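Local coordinates for protein putative hydrolase (Acinetobacter sp. NBRC 100985, PDB 4XUK) that probably hydrolyses organophosphates and lactones at a two-zinc centre, as a member of the metallo-beta-lactamase superfamily, at residues Ile216-His221 / Ala263-Phe268; Asn59-Asn64 / Pro269-Thr274; Ala128-Ser133 / Gln175-Tyr180. The protein carries 2 engineered substitutions. All coordinates share one frame; numbering follows the deposited sequence.

The three contacts share one metallo-beta-lactamase domain of two mixed sheets. Interaction 1, at the zinc centre, joins loops that follow strands 211-215 and 260-262 of one sheet. Interaction 2 touches it, the two centres about 9 Å apart, where strand 54-64 of the other sheet meets the approach to strand 271-275; Pro264 O and Asn59 N probably hydrogen-bond there. Interaction 3 pairs strands 129-133 and 177-180 at one end of the sheet that holds strand 54-64. Its centre is about 22 Å from that of interaction 1 and about 21 Å from that of interaction 2. Along the chain, interaction 2 encloses interaction 3 and then interaction 1. Its residues, more than 200 positions apart, join the sheets close to the metal centre.

Interaction 1: Ile216-His221 / Ala263-Phe268; sequences IGDIVH and APHLPF. With ZN (zinc ion), chain C; ZN (zinc ion), chain D.
Asp218 and His265 meet at a zinc ion of the binuclear centre of the metallo-beta-lactamase fold, each carried by a loop that follows a strand. Asp218 OD2 is shared by both metals, 2.1 Å from the zinc that His265 NE2 also binds at 2.2 Å and 2.4 Å from the second. Asp112 and His113 complete the first zinc's protein ligands; His108, His110 and His197 join Asp218 on the second.

The carboxylate and imidazole planes stand 47° apart, and Asp218 OD1 lies 3.1 Å from His265 CD2 and against Pro264 CG. An aspartate suits this place because its negative carboxylate can bridge two cations through a single oxygen. His265 ND1 is hydrogen-bonded to Ser57, which would steady the imidazole. His221 lies beside His265 and points the same way: His265 CD2 sits over its face, 3.5 Å from His221 CD2, with the rings inclined at 32°.

Away from the metals the packing is aliphatic, Ile216 CD1 resting on Ala263 CB and Val220 crossing Leu266 at about a right angle. Gly217 has a positive phi, which glycine readily adopts. A water links the backbones, donating to Gly217 O and Val220 O and accepting from His265 N at 3.0 Å.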
ATOM      1  N   ILE A 216      16.663   6.236  -0.021  1.00 18.58           N
ATOM      2  CA  ILE A 216      17.253   6.628  -1.309  1.00 20.17           C
ATOM      3  C   ILE A 216      17.142   8.095  -1.695  1.00 19.67           C
ATOM      4  O   ILE A 216      17.828   8.543  -2.615  1.00 18.77           O
ATOM      5  CB  ILE A 216      16.679   5.798  -2.482  1.00 16.39           C
ATOM      6  CG1 ILE A 216      15.168   5.997  -2.612  1.00 19.06           C
ATOM      7  CG2 ILE A 216      17.006   4.333  -2.298  1.00 17.85           C
ATOM      8  CD1 ILE A 216      14.615   5.541  -3.969  1.00 18.67           C
ATOM      9  N   GLY A 217      16.269   8.837  -1.028  1.00 15.91           N
ATOM     10  CA  GLY A 217      16.051  10.221  -1.404  1.00 16.83           C
ATOM     11  C   GLY A 217      15.436  10.313  -2.794  1.00 18.24           C
ATOM     12  O   GLY A 217      14.662   9.438  -3.206  1.00 18.96           O
ATOM     13  N   ASP A 218      15.784  11.365  -3.520  1.00 18.86           N
ATOM     14  CA  ASP A 218      15.119  11.682  -4.777  1.00 19.45           C
ATOM     15  C   ASP A 218      15.854  11.203  -6.029  1.00 18.00           C
ATOM     16  O   ASP A 218      15.963  11.940  -7.005  1.00 19.21           O
ATOM     17  CB  ASP A 218      14.900  13.186  -4.878  1.00 21.54           C
ATOM     18  CG  ASP A 218      13.747  13.661  -4.033  1.00 19.54           C
ATOM     19  OD1 ASP A 218      13.286  12.906  -3.144  1.00 15.42           O
ATOM     20  OD2 ASP A 218      13.280  14.778  -4.280  1.00 17.31           O
ATOM     21  N   ILE A 219      16.335   9.966  -6.013  1.00 17.31           N
ATOM     22  CA  ILE A 219      16.892   9.376  -7.222  1.00 14.74           C
ATOM     23  C   ILE A 219      15.750   8.855  -8.096  1.00 18.21           C
ATOM     24  O   ILE A 219      15.981   8.311  -9.177  1.00 18.44           O
ATOM     25  CB  ILE A 219      17.851   8.233  -6.897  1.00 17.83           C
ATOM     26  CG1 ILE A 219      17.110   7.112  -6.161  1.00 19.85           C
ATOM     27  CG2 ILE A 219      19.013   8.749  -6.043  1.00 18.93           C
ATOM     28  CD1 ILE A 219      17.956   5.879  -5.927  1.00 19.58           C
ATOM     29  N   VAL A 220      14.515   9.022  -7.619  1.00 16.53           N
ATOM     30  CA  VAL A 220      13.338   8.649  -8.401  1.00 13.77           C
ATOM     31  C   VAL A 220      12.076   9.377  -7.917  1.00 18.30           C
ATOM     32  O   VAL A 220      11.937   9.669  -6.713  1.00 17.74           O
ATOM     33  CB  VAL A 220      13.154   7.099  -8.437  1.00 17.73           C
ATOM     34  CG1 VAL A 220      12.518   6.581  -7.144  1.00 15.72           C
ATOM     35  CG2 VAL A 220      12.331   6.699  -9.640  1.00 19.35           C
ATOM     36  N   HIS A 221      11.161   9.667  -8.842  1.00 16.38           N
ATOM     37  CA  HIS A 221       9.962  10.441  -8.519  1.00 16.44           C
ATOM     38  C   HIS A 221       8.649   9.742  -8.860  1.00 17.40           C
ATOM     39  O   HIS A 221       7.585  10.358  -8.807  1.00 18.96           O
ATOM     40  CB  HIS A 221       9.998  11.795  -9.224  1.00 16.67           C
ATOM     41  CG  HIS A 221      10.932  12.773  -8.595  1.00 19.51           C
ATOM     42  ND1 HIS A 221      12.298  12.600  -8.600  1.00 20.05           N
ATOM     43  CD2 HIS A 221      10.699  13.918  -7.908  1.00 18.59           C
ATOM     44  CE1 HIS A 221      12.869  13.604  -7.957  1.00 17.66           C
ATOM     45  NE2 HIS A 221      11.920  14.413  -7.526  1.00 18.97           N
ATOM     46  N   ALA A 263      11.673   5.481   0.207  1.00 15.51           N
ATOM     47  CA  ALA A 263      11.759   6.582  -0.751  1.00 15.78           C
ATOM     48  C   ALA A 263      10.770   7.695  -0.466  1.00 16.07           C
ATOM     49  O   ALA A 263       9.573   7.435  -0.307  1.00 16.59           O
ATOM     50  CB  ALA A 263      11.533   6.052  -2.150  1.00 15.77           C
ATOM     51  N   PRO A 264      11.249   8.955  -0.464  1.00 14.47           N
ATOM     52  CA  PRO A 264      10.330  10.062  -0.193  1.00 14.93           C
ATOM     53  C   PRO A 264       9.279  10.263  -1.288  1.00 16.27           C
ATOM     54  O   PRO A 264       8.216  10.804  -0.973  1.00 15.95           O
ATOM     55  CB  PRO A 264      11.261  11.287  -0.113  1.00 17.69           C
ATOM     56  CG  PRO A 264      12.460  10.905  -0.902  1.00 16.65           C
ATOM     57  CD  PRO A 264      12.632   9.422  -0.648  1.00 15.93           C
ATOM     58  N   HIS A 265       9.546   9.838  -2.525  1.00 16.85           N
ATOM     59  CA  HIS A 265       8.568  10.044  -3.606  1.00 15.24           C
ATOM     60  C   HIS A 265       7.976   8.789  -4.248  1.00 18.03           C
ATOM     61  O   HIS A 265       7.517   8.847  -5.391  1.00 16.04           O
ATOM     62  CB  HIS A 265       9.172  10.940  -4.699  1.00 17.88           C
ATOM     63  CG  HIS A 265       9.432  12.335  -4.239  1.00 17.88           C
ATOM     64  ND1 HIS A 265       8.554  13.021  -3.430  1.00 20.46           N
ATOM     65  CD2 HIS A 265      10.481  13.168  -4.459  1.00 16.45           C
ATOM     66  CE1 HIS A 265       9.053  14.220  -3.170  1.00 17.25           C
ATOM     67  NE2 HIS A 265      10.211  14.332  -3.790  1.00 20.17           N
ATOM     68  N   LEU A 266       7.982   7.662  -3.538  1.00 16.44           N
ATOM     69  CA  LEU A 266       7.241   6.487  -4.004  1.00 15.35           C
ATOM     70  C   LEU A 266       5.976   6.387  -3.149  1.00 16.40           C
ATOM     71  O   LEU A 266       5.930   6.966  -2.061  1.00 16.33           O
ATOM     72  CB  LEU A 266       8.115   5.221  -3.930  1.00 16.30           C
ATOM     73  CG  LEU A 266       9.297   5.259  -4.903  1.00 18.93           C
ATOM     74  CD1 LEU A 266      10.198   4.022  -4.806  1.00 17.42           C
ATOM     75  CD2 LEU A 266       8.802   5.444  -6.317  1.00 19.67           C
ATOM     76  N   PRO A 267       4.925   5.705  -3.652  1.00 16.38           N
ATOM     77  CA  PRO A 267       3.623   5.724  -2.968  1.00 15.39           C
ATOM     78  C   PRO A 267       3.691   5.360  -1.490  1.00 17.67           C
ATOM     79  O   PRO A 267       4.174   4.263  -1.142  1.00 16.27           O
ATOM     80  CB  PRO A 267       2.813   4.683  -3.745  1.00 18.42           C
ATOM     81  CG  PRO A 267       3.361   4.793  -5.151  1.00 22.22           C
ATOM     82  CD  PRO A 267       4.851   5.013  -4.953  1.00 15.26           C
ATOM     83  N   PHE A 268       3.227   6.278  -0.639  1.00 15.89           N
ATOM     84  CA  PHE A 268       3.219   6.062   0.812  1.00 19.27           C
ATOM     85  C   PHE A 268       2.694   4.679   1.157  1.00 18.54           C
ATOM     86  O   PHE A 268       1.665   4.253   0.619  1.00 20.02           O
ATOM     87  CB  PHE A 268       2.373   7.128   1.522  1.00 16.92           C
ATOM     88  CG  PHE A 268       2.303   6.939   3.010  1.00 18.40           C
ATOM     89  CD1 PHE A 268       3.273   7.492   3.833  1.00 16.67           C
ATOM     90  CD2 PHE A 268       1.281   6.187   3.584  1.00 20.31           C
ATOM     91  CE1 PHE A 268       3.225   7.306   5.190  1.00 17.01           C
ATOM     92  CE2 PHE A 268       1.226   5.996   4.953  1.00 16.45           C
ATOM     93  CZ  PHE A 268       2.188   6.557   5.753  1.00 19.35           C
TER
HETATM   94 ZN    ZN C 401      11.738  15.855  -3.271  1.00 20.00          ZN
HETATM   95 ZN    ZN D 402      14.306  16.958  -4.622  1.00 20.00          ZN
HETATM   96  O   HOH W   1      11.941   8.912  -4.027  1.00 16.37           O

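Interaction 2: Asn59-Asn64 / Pro269-Thr274; sequences NAFLVN and PGIGHT. Engineered in segment 269-274: Thr274 (natural residue Ile).
Phe61 and Ile271 supply the apolar part of this contact. The two side chains run alongside one another with opposite senses, and Phe61 CE1 comes to 3.8 Å from Ile271 CG1, obliquely to the ring. The beta carbon of Phe61 points toward the 269-274 segment, and a chi1 of -55° sets CG beside the backbone N, from where the ring carries on to Pro269 and Ile271. A large flat ring suits this place because its length lets it reach across between backbones that stay well apart: the nearest alpha carbons, those of Asn59 and Gly270, are 7.0 Å from each other. Asn59 adds to the packing, with its ND2 3.9 Å from Gly270 CA.

Pro269 O lies at the edge of the Phe61 ring, near its plane and 3.2 Å from Phe61 CE1. This is not a hydrogen bond, but the weakly positive rim hydrogens face the carbonyl oxygen. The hydrogen bonds of Asn59 go to the preceding loop, since ND2 donates to both Ala263 O and Leu266 O; an asparagine is well suited to gripping two carbonyls with one NH2 group.

Backbone shape matters too. The peptide bond before Pro269 is cis, a form that proline tolerates far better than other residues. Gly270 follows with phi 78°, and the direction a beta carbon would take is filled by Asn59 ND2, so glycine fits both the torsion and the space.

In the fold, the contact joins the two sheets of the domain. Strand 54-64 lies between strands 14-26 and 69-72 in one sheet, with Pro269 also touching Ala18 of strand 14-26. Strand 271-275 lies between strands 260-262 and 283-286 in the other, and the engineered Thr274 on it packs against helix 240-257.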
ATOM      1  N   ASN A  59       7.132  11.740   1.326  1.00 17.11           N
ATOM      2  CA  ASN A  59       7.268  11.042   2.597  1.00 16.43           C
ATOM      3  C   ASN A  59       8.547  11.457   3.358  1.00 18.41           C
ATOM      4  O   ASN A  59       9.487  12.029   2.777  1.00 18.21           O
ATOM      5  CB  ASN A  59       7.309   9.526   2.373  1.00 16.17           C
ATOM      6  CG  ASN A  59       6.246   9.033   1.409  1.00 15.71           C
ATOM      7  OD1 ASN A  59       5.065   9.341   1.547  1.00 18.86           O
ATOM      8  ND2 ASN A  59       6.659   8.228   0.447  1.00 14.05           N
ATOM      9  N   ALA A  60       8.564  11.173   4.661  1.00 15.61           N
ATOM     10  CA  ALA A  60       9.782  11.232   5.472  1.00 17.63           C
ATOM     11  C   ALA A  60       9.822   9.957   6.308  1.00 19.33           C
ATOM     12  O   ALA A  60       8.804   9.258   6.408  1.00 18.08           O
ATOM     13  CB  ALA A  60       9.769  12.444   6.373  1.00 15.79           C
ATOM     14  N   PHE A  61      10.968   9.659   6.924  1.00 16.94           N
ATOM     15  CA  PHE A  61      11.107   8.420   7.702  1.00 17.84           C
ATOM     16  C   PHE A  61      11.769   8.621   9.057  1.00 18.57           C
ATOM     17  O   PHE A  61      12.818   9.274   9.157  1.00 17.85           O
ATOM     18  CB  PHE A  61      11.881   7.362   6.888  1.00 19.38           C
ATOM     19  CG  PHE A  61      11.274   7.095   5.544  1.00 18.64           C
ATOM     20  CD1 PHE A  61      10.211   6.215   5.414  1.00 15.67           C
ATOM     21  CD2 PHE A  61      11.724   7.775   4.417  1.00 16.68           C
ATOM     22  CE1 PHE A  61       9.618   5.990   4.177  1.00 15.79           C
ATOM     23  CE2 PHE A  61      11.150   7.556   3.190  1.00 18.07           C
ATOM     24  CZ  PHE A  61      10.082   6.665   3.065  1.00 18.38           C
ATOM     25  N   LEU A  62      11.142   8.048  10.088  1.00 18.21           N
ATOM     26  CA  LEU A  62      11.691   7.991  11.447  1.00 18.37           C
ATOM     27  C   LEU A  62      12.345   6.637  11.659  1.00 20.67           C
ATOM     28  O   LEU A  62      11.755   5.605  11.327  1.00 24.01           O
ATOM     29  CB  LEU A  62      10.577   8.138  12.487  1.00 19.61           C
ATOM     30  CG  LEU A  62      10.253   9.485  13.120  1.00 26.35           C
ATOM     31  CD1 LEU A  62       9.161   9.270  14.166  1.00 23.06           C
ATOM     32  CD2 LEU A  62      11.492  10.159  13.749  1.00 17.77           C
ATOM     33  N   VAL A  63      13.548   6.630  12.220  1.00 17.13           N
ATOM     34  CA  VAL A  63      14.253   5.378  12.477  1.00 19.11           C
ATOM     35  C   VAL A  63      14.610   5.287  13.959  1.00 20.30           C
ATOM     36  O   VAL A  63      15.441   6.054  14.470  1.00 19.82           O
ATOM     37  CB  VAL A  63      15.540   5.277  11.640  1.00 18.45           C
ATOM     38  CG1 VAL A  63      16.172   3.894  11.783  1.00 18.43           C
ATOM     39  CG2 VAL A  63      15.243   5.577  10.163  1.00 17.65           C
ATOM     40  N   ASN A  64      13.975   4.346  14.642  1.00 20.27           N
ATOM     41  CA  ASN A  64      14.256   4.082  16.047  1.00 22.75           C
ATOM     42  C   ASN A  64      15.298   2.963  16.131  1.00 23.77           C
ATOM     43  O   ASN A  64      14.980   1.790  15.904  1.00 21.93           O
ATOM     44  CB  ASN A  64      12.954   3.680  16.748  1.00 22.26           C
ATOM     45  CG  ASN A  64      13.134   3.384  18.230  1.00 22.85           C
ATOM     46  OD1 ASN A  64      14.252   3.211  18.719  1.00 25.56           O
ATOM     47  ND2 ASN A  64      12.020   3.308  18.950  1.00 23.02           N
ATOM     48  N   PRO A 269       3.368   3.972   2.078  1.00 19.29           N
ATOM     49  CA  PRO A 269       4.494   4.360   2.947  1.00 16.33           C
ATOM     50  C   PRO A 269       5.849   4.554   2.265  1.00 18.46           C
ATOM     51  O   PRO A 269       6.771   5.050   2.930  1.00 19.76           O
ATOM     52  CB  PRO A 269       4.575   3.198   3.947  1.00 19.85           C
ATOM     53  CG  PRO A 269       3.944   2.051   3.251  1.00 21.56           C
ATOM     54  CD  PRO A 269       2.849   2.640   2.423  1.00 17.03           C
ATOM     55  N   GLY A 270       5.989   4.188   0.990  1.00 15.38           N
ATOM     56  CA  GLY A 270       7.245   4.423   0.287  1.00 15.21           C
ATOM     57  C   GLY A 270       8.338   3.419   0.624  1.00 17.79           C
ATOM     58  O   GLY A 270       9.523   3.658   0.360  1.00 15.91           O
ATOM     59  N   ILE A 271       7.935   2.290   1.199  1.00 16.67           N
ATOM     60  CA  ILE A 271       8.870   1.249   1.604  1.00 16.08           C
ATOM     61  C   ILE A 271       8.594  -0.010   0.776  1.00 15.45           C
ATOM     62  O   ILE A 271       7.441  -0.433   0.610  1.00 17.56           O
ATOM     63  CB  ILE A 271       8.731   0.949   3.122  1.00 15.12           C
ATOM     64  CG1 ILE A 271       8.967   2.217   3.955  1.00 14.48           C
ATOM     65  CG2 ILE A 271       9.691  -0.153   3.558  1.00 18.41           C
ATOM     66  CD1 ILE A 271       8.761   2.002   5.479  1.00 14.78           C
ATOM     67  N   GLY A 272       9.644  -0.599   0.230  1.00 18.83           N
ATOM     68  CA  GLY A 272       9.476  -1.739  -0.657  1.00 16.71           C
ATOM     69  C   GLY A 272      10.808  -2.232  -1.185  1.00 20.84           C
ATOM     70  O   GLY A 272      11.854  -1.982  -0.587  1.00 18.46           O
ATOM     71  N   HIS A 273      10.767  -2.932  -2.313  1.00 21.17           N
ATOM     72  CA  HIS A 273      11.965  -3.499  -2.911  1.00 16.17           C
ATOM     73  C   HIS A 273      11.865  -3.318  -4.419  1.00 19.70           C
ATOM     74  O   HIS A 273      10.777  -3.050  -4.937  1.00 18.47           O
ATOM     75  CB  HIS A 273      12.035  -4.985  -2.593  1.00 18.00           C
ATOM     76  CG  HIS A 273      12.164  -5.288  -1.131  1.00 18.04           C
ATOM     77  ND1 HIS A 273      11.080  -5.329  -0.279  1.00 17.25           N
ATOM     78  CD2 HIS A 273      13.250  -5.576  -0.373  1.00 21.24           C
ATOM     79  CE1 HIS A 273      11.492  -5.634   0.941  1.00 20.11           C
ATOM     80  NE2 HIS A 273      12.802  -5.794   0.910  1.00 21.44           N
ATOM     81  N   THR A 274      12.983  -3.444  -5.131  1.00 20.56           N
ATOM     82  CA  THR A 274      12.909  -3.393  -6.591  1.00 18.93           C
ATOM     83  C   THR A 274      13.314  -4.700  -7.250  1.00 20.17           C
ATOM     84  O   THR A 274      14.333  -5.316  -6.902  1.00 18.71           O
ATOM     85  CB  THR A 274      13.663  -2.178  -7.219  1.00 25.81           C
ATOM     86  OG1 THR A 274      14.530  -2.616  -8.274  1.00 29.65           O
ATOM     87  CG2 THR A 274      14.467  -1.463  -6.198  1.00 20.09           C
TER

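Interaction 3: Ala128-Ser133 / Gln175-Tyr180; sequences ATVYVS and QRFKTY
Val130 and Val132 on one strand and Phe177 on the next fit together in a parallel beta pair, the two strands of a beta-alpha-beta crossover whose connection runs through helices 134-141 and 151-173. Four backbone hydrogen bonds tie the pair, from a nearly straight Val130 N to Arg176 O (174°) to a longer Tyr180 N to Val132 O, 3.3 Å.

On the face of the valines, the Phe177 ring lies across both: CD1 meets Val130 CG1 at 3.8 Å, and CZ meets Val132 CG1 at 3.7 Å. The compact branched valines leave a shallow hollow that the broad ring occupies, with Ile168 and Gln172 of helix 151-173 also against it.

On the opposite face Lys178 CB forms a bump over the Tyr131 ring, a CH-pi contact 4.1 Å from its centroid. Lysine suits this exposed edge because its methylenes can pack on the ring while NZ, weakly hydrogen-bonded to Gln175 O, stays at the edge. The bent Arg176 chain crosses Thr129 at about a right angle, its CD 3.8 Å from Thr129 CB, with Ala128 O over one face of the guanidinium.

At the strand ends, the Tyr180 ring lies over the backbone of Ser133, the N-cap of helix 134-141, with Ser133 CA 3.7 Å from the ring centroid, 15° off the normal. Tyr180 OH bonds to Tyr204 OH, and a water accepts from Ser133 N at 2.9 Å.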
ATOM      1  N   ALA A 128      17.517  17.953  18.264  1.00 21.30           N
ATOM      2  CA  ALA A 128      18.096  17.292  17.108  1.00 20.26           C
ATOM      3  C   ALA A 128      19.221  18.093  16.478  1.00 23.01           C
ATOM      4  O   ALA A 128      19.170  19.332  16.398  1.00 20.46           O
ATOM      5  CB  ALA A 128      17.019  17.024  16.060  1.00 21.98           C
ATOM      6  N   THR A 129      20.231  17.385  16.000  1.00 17.93           N
ATOM      7  CA  THR A 129      21.151  18.018  15.082  1.00 17.96           C
ATOM      8  C   THR A 129      20.955  17.502  13.660  1.00 21.08           C
ATOM      9  O   THR A 129      20.726  16.301  13.409  1.00 16.69           O
ATOM     10  CB  THR A 129      22.619  18.010  15.589  1.00 26.05           C
ATOM     11  OG1 THR A 129      23.536  17.690  14.528  1.00 29.07           O
ATOM     12  CG2 THR A 129      22.765  17.077  16.725  1.00 18.67           C
ATOM     13  N   VAL A 130      21.003  18.461  12.748  1.00 16.64           N
ATOM     14  CA  VAL A 130      20.667  18.267  11.353  1.00 18.10           C
ATOM     15  C   VAL A 130      21.959  18.114  10.557  1.00 17.65           C
ATOM     16  O   VAL A 130      22.905  18.913  10.727  1.00 18.68           O
ATOM     17  CB  VAL A 130      19.859  19.480  10.842  1.00 14.94           C
ATOM     18  CG1 VAL A 130      19.610  19.381   9.353  1.00 15.52           C
ATOM     19  CG2 VAL A 130      18.541  19.603  11.609  1.00 17.92           C
ATOM     20  N   TYR A 131      22.003  17.074   9.723  1.00 15.33           N
ATOM     21  CA  TYR A 131      23.142  16.804   8.834  1.00 17.44           C
ATOM     22  C   TYR A 131      22.726  16.829   7.373  1.00 19.39           C
ATOM     23  O   TYR A 131      21.644  16.347   7.011  1.00 18.96           O
ATOM     24  CB  TYR A 131      23.697  15.403   9.074  1.00 17.62           C
ATOM     25  CG  TYR A 131      24.414  15.206  10.377  1.00 19.93           C
ATOM     26  CD1 TYR A 131      23.712  14.989  11.556  1.00 17.37           C
ATOM     27  CD2 TYR A 131      25.798  15.199  10.421  1.00 19.82           C
ATOM     28  CE1 TYR A 131      24.383  14.794  12.761  1.00 22.93           C
ATOM     29  CE2 TYR A 131      26.475  15.009  11.614  1.00 20.66           C
ATOM     30  CZ  TYR A 131      25.762  14.800  12.773  1.00 23.55           C
ATOM     31  OH  TYR A 131      26.446  14.610  13.952  1.00 23.05           O
ATOM     32  N   VAL A 132      23.618  17.330   6.527  1.00 16.99           N
ATOM     33  CA  VAL A 132      23.435  17.262   5.079  1.00 16.96           C
ATOM     34  C   VAL A 132      24.854  17.245   4.495  1.00 21.41           C
ATOM     35  O   VAL A 132      25.813  17.625   5.187  1.00 18.62           O
ATOM     36  CB  VAL A 132      22.616  18.478   4.582  1.00 16.67           C
ATOM     37  CG1 VAL A 132      23.449  19.760   4.705  1.00 16.67           C
ATOM     38  CG2 VAL A 132      22.105  18.261   3.159  1.00 17.05           C
ATOM     39  N   SER A 133      25.019  16.793   3.254  1.00 16.07           N
ATOM     40  CA  SER A 133      26.375  16.659   2.727  1.00 19.77           C
ATOM     41  C   SER A 133      27.061  18.014   2.527  1.00 20.65           C
ATOM     42  O   SER A 133      26.405  19.027   2.256  1.00 18.03           O
ATOM     43  CB  SER A 133      26.389  15.872   1.419  1.00 18.85           C
ATOM     44  OG  SER A 133      26.098  16.713   0.319  1.00 17.54           O
ATOM     45  N   GLN A 175      24.125  25.727  16.922  1.00 16.65           N
ATOM     46  CA  GLN A 175      25.314  24.957  16.527  1.00 19.34           C
ATOM     47  C   GLN A 175      24.945  23.488  16.298  1.00 19.26           C
ATOM     48  O   GLN A 175      25.719  22.574  16.616  1.00 16.58           O
ATOM     49  CB  GLN A 175      26.446  25.088  17.567  1.00 18.62           C
ATOM     50  CG  GLN A 175      26.691  26.539  18.006  1.00 17.05           C
ATOM     51  CD  GLN A 175      28.006  26.733  18.751  1.00 21.33           C
ATOM     52  OE1 GLN A 175      28.512  25.818  19.413  1.00 21.77           O
ATOM     53  NE2 GLN A 175      28.560  27.937  18.651  1.00 14.52           N
ATOM     54  N   ARG A 176      23.759  23.287  15.762  1.00 19.03           N
ATOM     55  CA  ARG A 176      23.238  21.963  15.447  1.00 21.20           C
ATOM     56  C   ARG A 176      22.858  21.756  13.971  1.00 20.14           C
ATOM     57  O   ARG A 176      21.994  20.982  13.636  1.00 20.86           O
ATOM     58  CB  ARG A 176      22.083  21.595  16.363  1.00 21.32           C
ATOM     59  CG  ARG A 176      22.363  21.774  17.829  1.00 24.84           C
ATOM     60  CD  ARG A 176      22.801  20.498  18.473  1.00 26.61           C
ATOM     61  NE  ARG A 176      21.925  20.251  19.555  1.00 37.96           N
ATOM     62  CZ  ARG A 176      21.305  19.130  19.863  1.00 31.87           C
ATOM     63  NH1 ARG A 176      21.416  18.001  19.213  1.00 30.18           N
ATOM     64  NH2 ARG A 176      20.538  19.195  20.871  1.00 38.62           N
ATOM     65  N   PHE A 177      23.540  22.465  13.105  1.00 21.53           N
ATOM     66  CA  PHE A 177      23.463  22.189  11.672  1.00 17.65           C
ATOM     67  C   PHE A 177      24.862  21.809  11.209  1.00 19.23           C
ATOM     68  O   PHE A 177      25.800  22.614  11.293  1.00 21.48           O
ATOM     69  CB  PHE A 177      22.957  23.413  10.918  1.00 18.95           C
ATOM     70  CG  PHE A 177      22.868  23.210   9.434  1.00 22.00           C
ATOM     71  CD1 PHE A 177      21.812  22.501   8.884  1.00 18.41           C
ATOM     72  CD2 PHE A 177      23.844  23.725   8.595  1.00 22.92           C
ATOM     73  CE1 PHE A 177      21.731  22.314   7.511  1.00 18.75           C
ATOM     74  CE2 PHE A 177      23.771  23.537   7.232  1.00 22.25           C
ATOM     75  CZ  PHE A 177      22.716  22.837   6.691  1.00 21.05           C
ATOM     76  N   LYS A 178      25.001  20.582  10.720  1.00 20.70           N
ATOM     77  CA  LYS A 178      26.313  20.011  10.469  1.00 21.17           C
ATOM     78  C   LYS A 178      26.397  19.550   9.022  1.00 23.04           C
ATOM     79  O   LYS A 178      25.379  19.210   8.411  1.00 18.39           O
ATOM     80  CB  LYS A 178      26.537  18.808  11.387  1.00 19.13           C
ATOM     81  CG  LYS A 178      26.311  19.077  12.866  1.00 18.20           C
ATOM     82  CD  LYS A 178      27.326  20.074  13.401  1.00 21.75           C
ATOM     83  CE  LYS A 178      27.285  20.153  14.921  1.00 20.68           C
ATOM     84  NZ  LYS A 178      28.388  21.018  15.431  1.00 21.37           N
ATOM     85  N   THR A 179      27.606  19.542   8.470  1.00 19.83           N
ATOM     86  CA  THR A 179      27.824  18.910   7.171  1.00 22.07           C
ATOM     87  C   THR A 179      28.793  17.738   7.305  1.00 25.14           C
ATOM     88  O   THR A 179      29.530  17.648   8.293  1.00 26.36           O
ATOM     89  CB  THR A 179      28.299  19.911   6.096  1.00 24.78           C
ATOM     90  OG1 THR A 179      29.611  20.388   6.408  1.00 23.30           O
ATOM     91  CG2 THR A 179      27.340  21.094   6.016  1.00 25.59           C
ATOM     92  N   TYR A 180      28.770  16.832   6.328  1.00 23.72           N
ATOM     93  CA  TYR A 180      29.636  15.653   6.354  1.00 25.59           C
ATOM     94  C   TYR A 180      30.286  15.425   4.996  1.00 26.41           C
ATOM     95  O   TYR A 180      29.884  16.021   3.988  1.00 23.84           O
ATOM     96  CB  TYR A 180      28.859  14.390   6.765  1.00 23.96           C
ATOM     97  CG  TYR A 180      27.729  14.044   5.816  1.00 22.02           C
ATOM     98  CD1 TYR A 180      27.982  13.415   4.599  1.00 23.96           C
ATOM     99  CD2 TYR A 180      26.414  14.354   6.131  1.00 22.45           C
ATOM    100  CE1 TYR A 180      26.964  13.113   3.728  1.00 18.38           C
ATOM    101  CE2 TYR A 180      25.376  14.046   5.262  1.00 19.13           C
ATOM    102  CZ  TYR A 180      25.664  13.426   4.066  1.00 22.70           C
ATOM    103  OH  TYR A 180      24.649  13.119   3.185  1.00 17.99           O
TER
HETATM  104  O   HOH W   2      23.142  15.497   1.385  1.00 20.09           O